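Local coordinates for protein putative isochorismatase (Burkholderia xenovorans, PDB 3OQP) that probably acts as a hydrolase of the isochorismatase-like family, related to the nicotinamidases, at residues Val14-Thr20 with Asn70-Pro76; Pro5-Leu9 with Ala47-Val51; Thr144-Tyr149 with Glu160-Val164; Val137-Ala143 with Phe173-Thr179. All blocks are in the same frame, centred on the assembly; numbering follows the deposited sequence. Where two conformers were deposited one is given.

All four contacts belong to one isochorismatase-like domain. Contacts 2 and 4 lie on the same parallel sheet, their centres about 14 Å apart, and a salt bridge joins them: R7 NH2 to E138 OE2, 2.8 Å. Contact 3 is nested in the chain between the two strands of contact 4; F139 packs on T144, and H162 NE2 probably bonds to H141 O at 2.9 Å. Contact 1 ties together two loops about 18 Å, centre to centre, from contact 3, the nearest atoms being about 5 Å apart. Contact 3 adjoins the presumed active-site loop: S146 and Y149 hold H120, two residues before C122, which is found as 3-sulfinoalanine. Contacts 3 and 4 both reach the second subunit.

Contact 1: Val14-Thr20 with Asn70-Pro76; sequences VQNEYVT and NGAELHP
N16 lies between N70 and H75, its side chain crossing each at about a right angle but turned differently to the two flat groups. Against the N70 amide it is almost coplanar, the planes 13° apart; against the H75 ring it is steeply inclined, at 70°. Its CG sits beside the backbone N (chi1 -69°), which sends ND2 to N70 O (3.1 Å), with that oxygen in the amide plane. E73 N reaches the same oxygen from the opposite face of its carbonyl. At the other end of the amide, N16 OD1 is 3.6 Å from H75 CD2, and V19 CG2 approaches that ring carbon too, at 3.9 Å. The H75 ring is held through ND1, which caps V77 N at the start of helix 76-79. Q15 extends the other way, its NE2 donating to A72 O (2.8 Å) as well as to N56 O. Backbone bonds complete the join: H75 N to V14 O (2.8 Å), N16 N to E73 O (2.9 Å) and E17 N to G71 O (2.9 Å). Two waters bridge T20 OG1 and N70 OD1. The chemistry is thus mainly amide and carbonyl bonding, directional enough to fix two irregular loops against each other with little apolar packing.

Contact 2: Pro5-Leu9 with Ala47-Val51; sequences PRRAL and AGVPV
V49 CG1 stands anti to its own nitrogen (chi1 171°), which places this methyl against the backbone of the neighbouring strand, 3.4 Å from R7 O and 3.6 Å from L9 N. R6 starts out in the same sense but bends at chi2 (51°), bringing its guanidinium back so that P50 CD lies over one face, 3.8 Å from NH1. G48 O is at the guanidinium edge but too distant for a bond; R6 NE instead bonds to R107 O. P50 CD also presses on R7 O at 3.3 Å. The proline ring nitrogen has no hydrogen to give, and R7 O stays buried without a polar partner. Two residues beyond R7 the pairing becomes regular: L9 N donates to P50 O (2.8 Å), nearly straight along the carbonyl, and V51 CA sends its hydrogen toward L9 O (3.4 Å). L9 CD2 and V51 CG2 meet loosely on the sheet face beneath helix 30-47, where both side chains touch A44. That helix ends in a Schellman motif at G48, with positive phi, and the chain passes through V49 and P50 into strand 51-56. Strand 7-12, the helix and strand 51-56 thus form a beta-alpha-beta crossover, the basic unit of this parallel alpha/beta fold.

Contact 3: Thr144-Tyr149 with Glu160-Val164; sequences TGSVPY and EIHRV
S146 OG is wedged between helix and loop: I161 CG2 touches it at 3.5 Å and H162 CB at 3.7 Å. With OG beside its own backbone N (chi1 -63°), the hydroxyl lies against I161 and H162 while bonding to H120 ND1. H162 has CG anti to the backbone N (chi1 -178°), which lays the imidazole along T144 and G145. There T144 OG1 meets the ring edge in plane, 3.2 Å from CE1, and G145 CA lies 3.8 Å from ND1. Both ring nitrogens find partners outside the two segments, ND1 bonding to T119 OG1 and NE2 probably to H141 O, which together would fix the rotation of the imidazole; T144 OG1 itself bonds to L140 O. Farther along, I161 CD1 packs 4.0 Å from Y149 CD2, the two side chains crossing at about a right angle. The same methyl is 3.5 Å from V147 O, a buried carbonyl oxygen with no polar partner. Y149 OH takes the other nitrogen of H120, so this tyrosine and S146 hold that imidazole from both its nitrogens. H120 is two residues before the sulfinoalanine at C122, consistent with a second shell behind what is probably the nucleophile loop of an isochorismatase-like hydrolase.

Contact 4: Val137-Ala143 with Phe173-Thr179; sequences VEFLHDA and FAAVAST
Strands 137-140 and 175-177 run parallel at 23°, their axes 4.6 Å apart, and are laced by four bonds in the alternating parallel pattern, among them F139 N to A175 O (2.8 Å) and A177 N to F139 O (3.0 Å). On one sheet face F139 and V176 lie side by side and point the same way, with V176 CG1 at the phenyl edge, 4.1 Å from CD2. V176 CG1 also meets the edge of the H141 imidazole, whose CD2 lies 3.3 Å from A177 O. The other face carries E138, A175, L140 and A177; the E138 carboxylate is bonded to R7 and T113. Past L140 a type I turn swings the chain off the sheet and delivers D142 to the end of strand 175-177. With CG lodged between backbone N and carbonyl carbon (chi1 63°), D142 directs its carboxylate at T179. OD1 accepts from T179 OG1 (2.7 Å) and T179 N (3.1 Å), both on its syn side but from opposite faces of the carboxylate plane, whereas the bond from T179 N to OD2 is weak. T179 opens helix 179-188, so the negative carboxylate sits at that helix's N-terminal end, probably a favourable place for it. Helix 158-173 provides the crossover between the strands, and strand 175-177 is the outermost, within this chain, of the parallel sheet of order 3-2-1-4-5-6, as in a Rossmann-like alpha/beta fold.

Contact 1: Val14-Thr20 with Asn70-Pro76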
# COMPACT_ATOMS: atom_id res chain seq x y z
N VAL A 14 17.42 -4.17 5.07
CA VAL A 14 17.97 -5.50 5.17
C VAL A 14 18.86 -5.59 6.38
O VAL A 14 20.09 -5.52 6.30
CB VAL A 14 18.57 -5.97 3.79
CG1 VAL A 14 19.19 -7.40 3.93
CG2 VAL A 14 17.54 -5.93 2.62
N GLN A 15 18.15 -5.73 7.50
CA GLN A 15 18.69 -5.64 8.84
C GLN A 15 18.47 -6.89 9.64
O GLN A 15 17.59 -7.73 9.34
CB GLN A 15 17.99 -4.45 9.50
CG GLN A 15 18.45 -3.08 8.96
CD GLN A 15 17.55 -1.92 9.33
OE1 GLN A 15 16.67 -1.51 8.57
NE2 GLN A 15 17.77 -1.37 10.52
N ASN A 16 19.33 -7.11 10.65
CA ASN A 16 19.34 -8.35 11.38
C ASN A 16 18.04 -8.67 12.08
O ASN A 16 17.73 -9.87 12.23
CB ASN A 16 20.46 -8.34 12.43
CG ASN A 16 21.83 -8.38 11.82
OD1 ASN A 16 22.01 -9.01 10.77
ND2 ASN A 16 22.81 -7.72 12.47
N GLU A 17 17.22 -7.69 12.42
CA GLU A 17 15.96 -7.88 13.09
C GLU A 17 15.09 -8.86 12.34
O GLU A 17 14.32 -9.62 12.94
CB GLU A 17 15.18 -6.55 13.23
CG GLU A 17 14.17 -6.55 14.29
CD GLU A 17 14.85 -6.50 15.67
OE1 GLU A 17 15.28 -5.38 16.11
OE2 GLU A 17 14.95 -7.59 16.31
N TYR A 18 15.14 -8.78 11.00
CA TYR A 18 14.37 -9.61 10.11
C TYR A 18 14.88 -11.05 9.95
O TYR A 18 14.18 -11.93 9.40
CB TYR A 18 14.28 -8.98 8.71
CG TYR A 18 13.39 -7.76 8.66
CD1 TYR A 18 12.07 -7.84 9.01
CD2 TYR A 18 13.90 -6.50 8.28
CE1 TYR A 18 11.22 -6.73 8.96
CE2 TYR A 18 13.02 -5.41 8.14
CZ TYR A 18 11.71 -5.51 8.55
OH TYR A 18 10.86 -4.45 8.44
N VAL A 19 16.09 -11.33 10.39
CA VAL A 19 16.77 -12.57 10.15
C VAL A 19 17.02 -13.31 11.45
O VAL A 19 16.42 -14.34 11.72
CB VAL A 19 18.05 -12.33 9.35
CG1 VAL A 19 18.68 -13.67 8.96
CG2 VAL A 19 17.80 -11.50 8.08
N THR A 20 17.87 -12.74 12.28
CA THR A 20 18.23 -13.32 13.58
C THR A 20 17.47 -12.71 14.73
O THR A 20 17.54 -13.22 15.86
CB THR A 20 19.73 -13.16 13.81
OG1 THR A 20 20.08 -11.78 13.76
CG2 THR A 20 20.53 -14.01 12.75
N ASN A 70 21.93 -4.96 17.93
CA ASN A 70 22.26 -5.88 16.83
C ASN A 70 21.15 -5.91 15.80
O ASN A 70 21.43 -5.97 14.59
CB ASN A 70 22.52 -7.30 17.33
CG ASN A 70 23.00 -8.20 16.21
OD1 ASN A 70 22.23 -9.02 15.72
ND2 ASN A 70 24.23 -8.02 15.77
N GLY A 71 19.91 -5.90 16.26
CA GLY A 71 18.81 -6.04 15.31
C GLY A 71 18.74 -4.88 14.30
O GLY A 71 18.24 -5.10 13.17
N ALA A 72 19.18 -3.69 14.72
CA ALA A 72 19.14 -2.57 13.79
C ALA A 72 20.28 -2.55 12.79
O ALA A 72 20.24 -1.79 11.81
CB ALA A 72 19.17 -1.25 14.58
N GLU A 73 21.31 -3.34 13.01
CA GLU A 73 22.41 -3.33 12.09
C GLU A 73 22.02 -3.98 10.76
O GLU A 73 21.19 -4.91 10.69
CB GLU A 73 23.66 -3.98 12.69
CG GLU A 73 24.18 -3.18 13.91
CD GLU A 73 24.63 -1.78 13.50
OE1 GLU A 73 25.59 -1.68 12.73
OE2 GLU A 73 24.01 -0.79 13.90
N LEU A 74 22.63 -3.48 9.72
CA LEU A 74 22.48 -4.05 8.39
C LEU A 74 23.07 -5.45 8.41
O LEU A 74 24.09 -5.72 9.03
CB LEU A 74 23.24 -3.19 7.38
CG LEU A 74 22.69 -1.81 7.12
CD1 LEU A 74 23.64 -0.95 6.35
CD2 LEU A 74 21.37 -1.92 6.34
N HIS A 75 22.37 -6.36 7.74
CA HIS A 75 22.80 -7.75 7.62
C HIS A 75 24.10 -7.81 6.85
O HIS A 75 24.32 -6.99 5.97
CB HIS A 75 21.75 -8.56 6.93
CG HIS A 75 22.01 -10.02 6.92
ND1 HIS A 75 22.79 -10.62 5.96
CD2 HIS A 75 21.62 -10.99 7.77
CE1 HIS A 75 22.82 -11.93 6.19
NE2 HIS A 75 22.16 -12.17 7.31
N PRO A 76 25.00 -8.76 7.18
CA PRO A 76 26.21 -8.92 6.38
C PRO A 76 26.10 -8.94 4.85
O PRO A 76 27.01 -8.50 4.17
CB PRO A 76 26.77 -10.27 6.90
CG PRO A 76 26.37 -10.28 8.33
CD PRO A 76 24.98 -9.69 8.33
O HOH W 1 25.57 -7.30 11.51
O HOH W 2 19.36 -9.62 15.59
O HOH W 3 22.77 -11.16 13.95

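Contact 2: Pro5-Leu9 with Ala47-Val51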
# COMPACT_ATOMS: atom_id res chain seq x y z
N PRO A 5 15.55 1.58 -19.85
CA PRO A 5 15.34 1.97 -18.43
C PRO A 5 16.61 2.41 -17.76
O PRO A 5 17.68 1.83 -17.96
CB PRO A 5 14.84 0.67 -17.77
CG PRO A 5 14.24 -0.06 -18.92
CD PRO A 5 15.10 0.22 -20.12
N ARG A 6 16.51 3.46 -16.94
CA ARG A 6 17.61 3.96 -16.10
C ARG A 6 17.24 3.67 -14.65
O ARG A 6 16.42 4.36 -14.06
CB ARG A 6 17.86 5.41 -16.39
CG ARG A 6 18.83 6.08 -15.42
CD ARG A 6 20.14 5.39 -15.21
NE ARG A 6 21.04 6.33 -14.53
CZ ARG A 6 22.26 6.04 -14.14
NH1 ARG A 6 22.75 4.81 -14.34
NH2 ARG A 6 22.95 6.99 -13.49
N ARG A 7 17.72 2.53 -14.18
CA ARG A 7 17.30 1.90 -12.96
C ARG A 7 18.22 2.31 -11.80
O ARG A 7 19.43 2.48 -11.99
CB ARG A 7 17.27 0.35 -13.06
CG ARG A 7 16.27 -0.19 -14.01
CD ARG A 7 16.57 -1.61 -14.50
NE ARG A 7 15.41 -2.27 -15.05
CZ ARG A 7 15.26 -2.79 -16.28
NH1 ARG A 7 16.24 -2.77 -17.17
NH2 ARG A 7 14.16 -3.47 -16.57
N ALA A 8 17.64 2.39 -10.62
CA ALA A 8 18.37 2.38 -9.36
C ALA A 8 17.82 1.15 -8.60
O ALA A 8 16.62 0.99 -8.52
CB ALA A 8 18.23 3.70 -8.52
N LEU A 9 18.70 0.40 -7.98
CA LEU A 9 18.29 -0.67 -7.08
C LEU A 9 18.27 -0.13 -5.64
O LEU A 9 19.30 0.32 -5.12
CB LEU A 9 19.30 -1.82 -7.18
CG LEU A 9 19.01 -3.01 -6.28
CD1 LEU A 9 17.76 -3.74 -6.77
CD2 LEU A 9 20.25 -3.94 -6.20
N ALA A 47 26.72 -3.84 -13.69
CA ALA A 47 26.00 -3.18 -14.75
C ALA A 47 25.94 -1.67 -14.61
O ALA A 47 25.36 -0.99 -15.44
CB ALA A 47 24.57 -3.76 -14.84
N GLY A 48 26.47 -1.11 -13.52
CA GLY A 48 26.43 0.32 -13.35
C GLY A 48 25.07 0.85 -12.94
O GLY A 48 24.76 2.00 -13.14
N VAL A 49 24.23 -0.01 -12.37
CA VAL A 49 22.96 0.41 -11.75
C VAL A 49 23.27 0.91 -10.34
O VAL A 49 23.78 0.13 -9.56
CB VAL A 49 22.00 -0.81 -11.67
CG1 VAL A 49 20.75 -0.46 -10.84
CG2 VAL A 49 21.59 -1.30 -13.07
N PRO A 50 22.95 2.18 -10.02
CA PRO A 50 23.23 2.66 -8.68
C PRO A 50 22.47 1.83 -7.64
O PRO A 50 21.31 1.48 -7.85
CB PRO A 50 22.74 4.12 -8.72
CG PRO A 50 22.74 4.51 -10.12
CD PRO A 50 22.49 3.27 -10.89
N VAL A 51 23.14 1.57 -6.53
CA VAL A 51 22.62 0.81 -5.45
C VAL A 51 22.43 1.71 -4.24
O VAL A 51 23.39 2.40 -3.77
CB VAL A 51 23.59 -0.33 -5.08
CG1 VAL A 51 23.11 -1.08 -3.79
CG2 VAL A 51 23.71 -1.29 -6.27

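Contact 3: Thr144-Tyr149 with Glu160-Val164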
# COMPACT_ATOMS: atom_id res chain seq x y z
N THR A 144 12.41 -9.99 -1.51
CA THR A 144 11.54 -9.25 -0.61
C THR A 144 10.87 -10.23 0.36
O THR A 144 11.16 -11.42 0.32
CB THR A 144 10.53 -8.43 -1.39
OG1 THR A 144 9.81 -9.28 -2.29
CG2 THR A 144 11.23 -7.33 -2.21
N GLY A 145 9.94 -9.81 1.19
CA GLY A 145 9.21 -10.75 2.03
C GLY A 145 8.39 -10.13 3.14
O GLY A 145 8.53 -8.91 3.43
N SER A 146 7.58 -10.99 3.76
CA SER A 146 6.61 -10.62 4.78
C SER A 146 6.72 -11.51 6.00
O SER A 146 7.49 -12.49 6.03
CB SER A 146 5.17 -10.68 4.23
OG SER A 146 4.96 -9.75 3.18
N VAL A 147 5.97 -11.10 7.02
CA VAL A 147 5.83 -11.80 8.31
C VAL A 147 4.31 -12.01 8.44
O VAL A 147 3.53 -11.30 7.85
CB VAL A 147 6.36 -10.97 9.51
CG1 VAL A 147 7.81 -10.57 9.23
CG2 VAL A 147 5.49 -9.75 9.82
N PRO A 148 3.86 -12.98 9.27
CA PRO A 148 2.41 -13.13 9.53
C PRO A 148 1.97 -12.09 10.59
O PRO A 148 2.76 -11.64 11.43
CB PRO A 148 2.30 -14.56 10.06
CG PRO A 148 3.59 -14.71 10.82
CD PRO A 148 4.64 -14.04 9.91
N TYR A 149 0.69 -11.73 10.54
CA TYR A 149 0.12 -10.79 11.48
C TYR A 149 -1.26 -11.32 11.94
O TYR A 149 -2.05 -11.89 11.15
CB TYR A 149 -0.22 -9.45 10.81
CG TYR A 149 0.92 -8.53 10.47
CD1 TYR A 149 2.07 -8.47 11.20
CD2 TYR A 149 0.75 -7.57 9.50
CE1 TYR A 149 3.07 -7.54 10.91
CE2 TYR A 149 1.75 -6.61 9.20
CZ TYR A 149 2.91 -6.61 9.91
OH TYR A 149 3.89 -5.71 9.57
N GLU A 160 0.21 -15.24 2.48
CA GLU A 160 -0.97 -14.55 1.97
C GLU A 160 -0.63 -13.06 1.78
O GLU A 160 -0.97 -12.44 0.79
CB GLU A 160 -2.17 -14.65 2.91
CG GLU A 160 -2.89 -15.94 2.94
CD GLU A 160 -3.98 -15.98 3.98
OE1 GLU A 160 -3.74 -15.52 5.15
OE2 GLU A 160 -5.06 -16.53 3.67
N ILE A 161 0.05 -12.47 2.76
CA ILE A 161 0.40 -11.04 2.69
C ILE A 161 1.30 -10.81 1.45
O ILE A 161 1.07 -9.88 0.69
CB ILE A 161 1.03 -10.51 3.98
CG1 ILE A 161 0.02 -10.61 5.11
CG2 ILE A 161 1.56 -9.06 3.77
CD1 ILE A 161 0.53 -10.24 6.47
N HIS A 162 2.38 -11.56 1.33
CA HIS A 162 3.31 -11.37 0.26
C HIS A 162 2.71 -11.59 -1.10
O HIS A 162 2.94 -10.82 -2.03
CB HIS A 162 4.54 -12.25 0.47
CG HIS A 162 5.61 -12.09 -0.56
ND1 HIS A 162 6.50 -11.03 -0.57
CD2 HIS A 162 5.93 -12.88 -1.60
CE1 HIS A 162 7.33 -11.21 -1.58
NE2 HIS A 162 7.02 -12.32 -2.22
N ARG A 163 1.90 -12.63 -1.21
CA ARG A 163 1.19 -12.91 -2.45
C ARG A 163 0.20 -11.81 -2.83
O ARG A 163 0.16 -11.36 -4.00
CB ARG A 163 0.51 -14.27 -2.43
CG ARG A 163 -0.31 -14.58 -3.66
CD ARG A 163 -0.73 -16.05 -3.86
NE ARG A 163 -1.23 -16.59 -2.60
CZ ARG A 163 -2.46 -16.44 -2.13
NH1 ARG A 163 -3.40 -15.85 -2.84
NH2 ARG A 163 -2.76 -16.90 -0.93
N VAL A 164 -0.66 -11.46 -1.91
CA VAL A 164 -1.61 -10.38 -2.13
C VAL A 164 -0.89 -9.14 -2.64
O VAL A 164 -1.28 -8.53 -3.58
CB VAL A 164 -2.52 -10.13 -0.92
CG1 VAL A 164 -3.11 -8.71 -0.99
CG2 VAL A 164 -3.63 -11.18 -0.84

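Contact 4: Val137-Ala143 with Phe173-Thr179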
# COMPACT_ATOMS: atom_id res chain seq x y z
N VAL A 137 8.27 1.61 -11.38
CA VAL A 137 8.75 0.84 -10.25
C VAL A 137 8.80 -0.63 -10.66
O VAL A 137 7.93 -1.12 -11.43
CB VAL A 137 7.83 0.96 -9.04
CG1 VAL A 137 8.31 0.04 -7.87
CG2 VAL A 137 7.76 2.42 -8.59
N GLU A 138 9.82 -1.34 -10.22
CA GLU A 138 9.95 -2.78 -10.34
C GLU A 138 10.04 -3.35 -8.92
O GLU A 138 10.57 -2.71 -7.99
CB GLU A 138 11.21 -3.12 -11.14
CG GLU A 138 11.13 -2.56 -12.56
CD GLU A 138 12.39 -2.68 -13.36
OE1 GLU A 138 13.49 -2.62 -12.77
OE2 GLU A 138 12.28 -2.76 -14.61
N PHE A 139 9.50 -4.56 -8.74
CA PHE A 139 9.48 -5.24 -7.41
C PHE A 139 9.94 -6.66 -7.61
O PHE A 139 9.33 -7.40 -8.42
CB PHE A 139 8.06 -5.20 -6.85
CG PHE A 139 7.86 -5.93 -5.55
CD1 PHE A 139 8.23 -5.37 -4.35
CD2 PHE A 139 7.28 -7.18 -5.53
CE1 PHE A 139 8.01 -6.07 -3.20
CE2 PHE A 139 7.08 -7.84 -4.30
CZ PHE A 139 7.48 -7.30 -3.17
N LEU A 140 11.04 -7.03 -6.95
CA LEU A 140 11.61 -8.35 -7.08
C LEU A 140 10.98 -9.28 -6.03
O LEU A 140 11.32 -9.21 -4.83
CB LEU A 140 13.14 -8.30 -7.00
CG LEU A 140 13.76 -7.35 -8.03
CD1 LEU A 140 15.29 -7.49 -8.07
CD2 LEU A 140 13.12 -7.44 -9.43
N HIS A 141 10.05 -10.15 -6.49
CA HIS A 141 9.18 -10.88 -5.56
C HIS A 141 9.98 -11.91 -4.73
O HIS A 141 9.48 -12.43 -3.74
CB HIS A 141 8.01 -11.52 -6.27
CG HIS A 141 8.41 -12.54 -7.26
ND1 HIS A 141 8.94 -13.74 -6.87
CD2 HIS A 141 8.38 -12.51 -8.60
CE1 HIS A 141 9.13 -14.46 -7.98
NE2 HIS A 141 8.85 -13.72 -9.03
N ASP A 142 11.17 -12.26 -5.18
CA ASP A 142 12.00 -13.28 -4.53
C ASP A 142 13.17 -12.67 -3.76
O ASP A 142 14.02 -13.40 -3.22
CB ASP A 142 12.41 -14.32 -5.56
CG ASP A 142 13.28 -13.75 -6.66
OD1 ASP A 142 13.62 -12.58 -6.63
OD2 ASP A 142 13.55 -14.54 -7.61
N ALA A 143 13.21 -11.32 -3.67
CA ALA A 143 14.22 -10.54 -2.95
C ALA A 143 13.58 -9.60 -1.96
O ALA A 143 14.19 -8.61 -1.56
CB ALA A 143 15.10 -9.83 -3.95
N PHE A 173 0.95 -1.00 -9.79
CA PHE A 173 1.98 -0.16 -9.24
C PHE A 173 3.40 -0.45 -9.71
O PHE A 173 4.24 0.45 -9.70
CB PHE A 173 1.95 -0.23 -7.70
CG PHE A 173 0.66 0.26 -7.10
CD1 PHE A 173 0.50 1.58 -6.86
CD2 PHE A 173 -0.44 -0.58 -6.88
CE1 PHE A 173 -0.69 2.08 -6.37
CE2 PHE A 173 -1.60 -0.10 -6.37
CZ PHE A 173 -1.73 1.24 -6.12
N ALA A 174 3.72 -1.67 -10.09
CA ALA A 174 5.09 -2.07 -10.35
C ALA A 174 5.11 -3.21 -11.32
O ALA A 174 4.09 -3.95 -11.49
CB ALA A 174 5.76 -2.53 -9.03
N ALA A 175 6.24 -3.39 -12.01
CA ALA A 175 6.53 -4.62 -12.70
C ALA A 175 7.15 -5.56 -11.69
O ALA A 175 8.25 -5.31 -11.17
CB ALA A 175 7.51 -4.40 -13.83
N VAL A 176 6.41 -6.65 -11.45
CA VAL A 176 6.79 -7.70 -10.48
C VAL A 176 7.54 -8.79 -11.21
O VAL A 176 7.03 -9.31 -12.23
CB VAL A 176 5.58 -8.23 -9.74
CG1 VAL A 176 5.96 -9.41 -8.77
CG2 VAL A 176 4.82 -7.12 -9.00
N ALA A 177 8.74 -9.14 -10.79
CA ALA A 177 9.57 -10.10 -11.51
C ALA A 177 10.50 -10.80 -10.61
O ALA A 177 10.75 -10.34 -9.48
CB ALA A 177 10.34 -9.41 -12.66
N SER A 178 11.11 -11.87 -11.06
CA SER A 178 12.16 -12.53 -10.32
C SER A 178 13.47 -11.76 -10.47
O SER A 178 13.66 -11.00 -11.42
CB SER A 178 12.35 -13.95 -10.78
OG SER A 178 12.88 -13.98 -12.11
N THR A 179 14.38 -12.05 -9.58
CA THR A 179 15.73 -11.51 -9.67
C THR A 179 16.41 -11.94 -10.96
O THR A 179 17.05 -11.13 -11.63
CB THR A 179 16.53 -11.89 -8.41
OG1 THR A 179 15.94 -11.29 -7.25
CG2 THR A 179 17.99 -11.39 -8.50
O HOH W 4 5.49 1.30 -12.12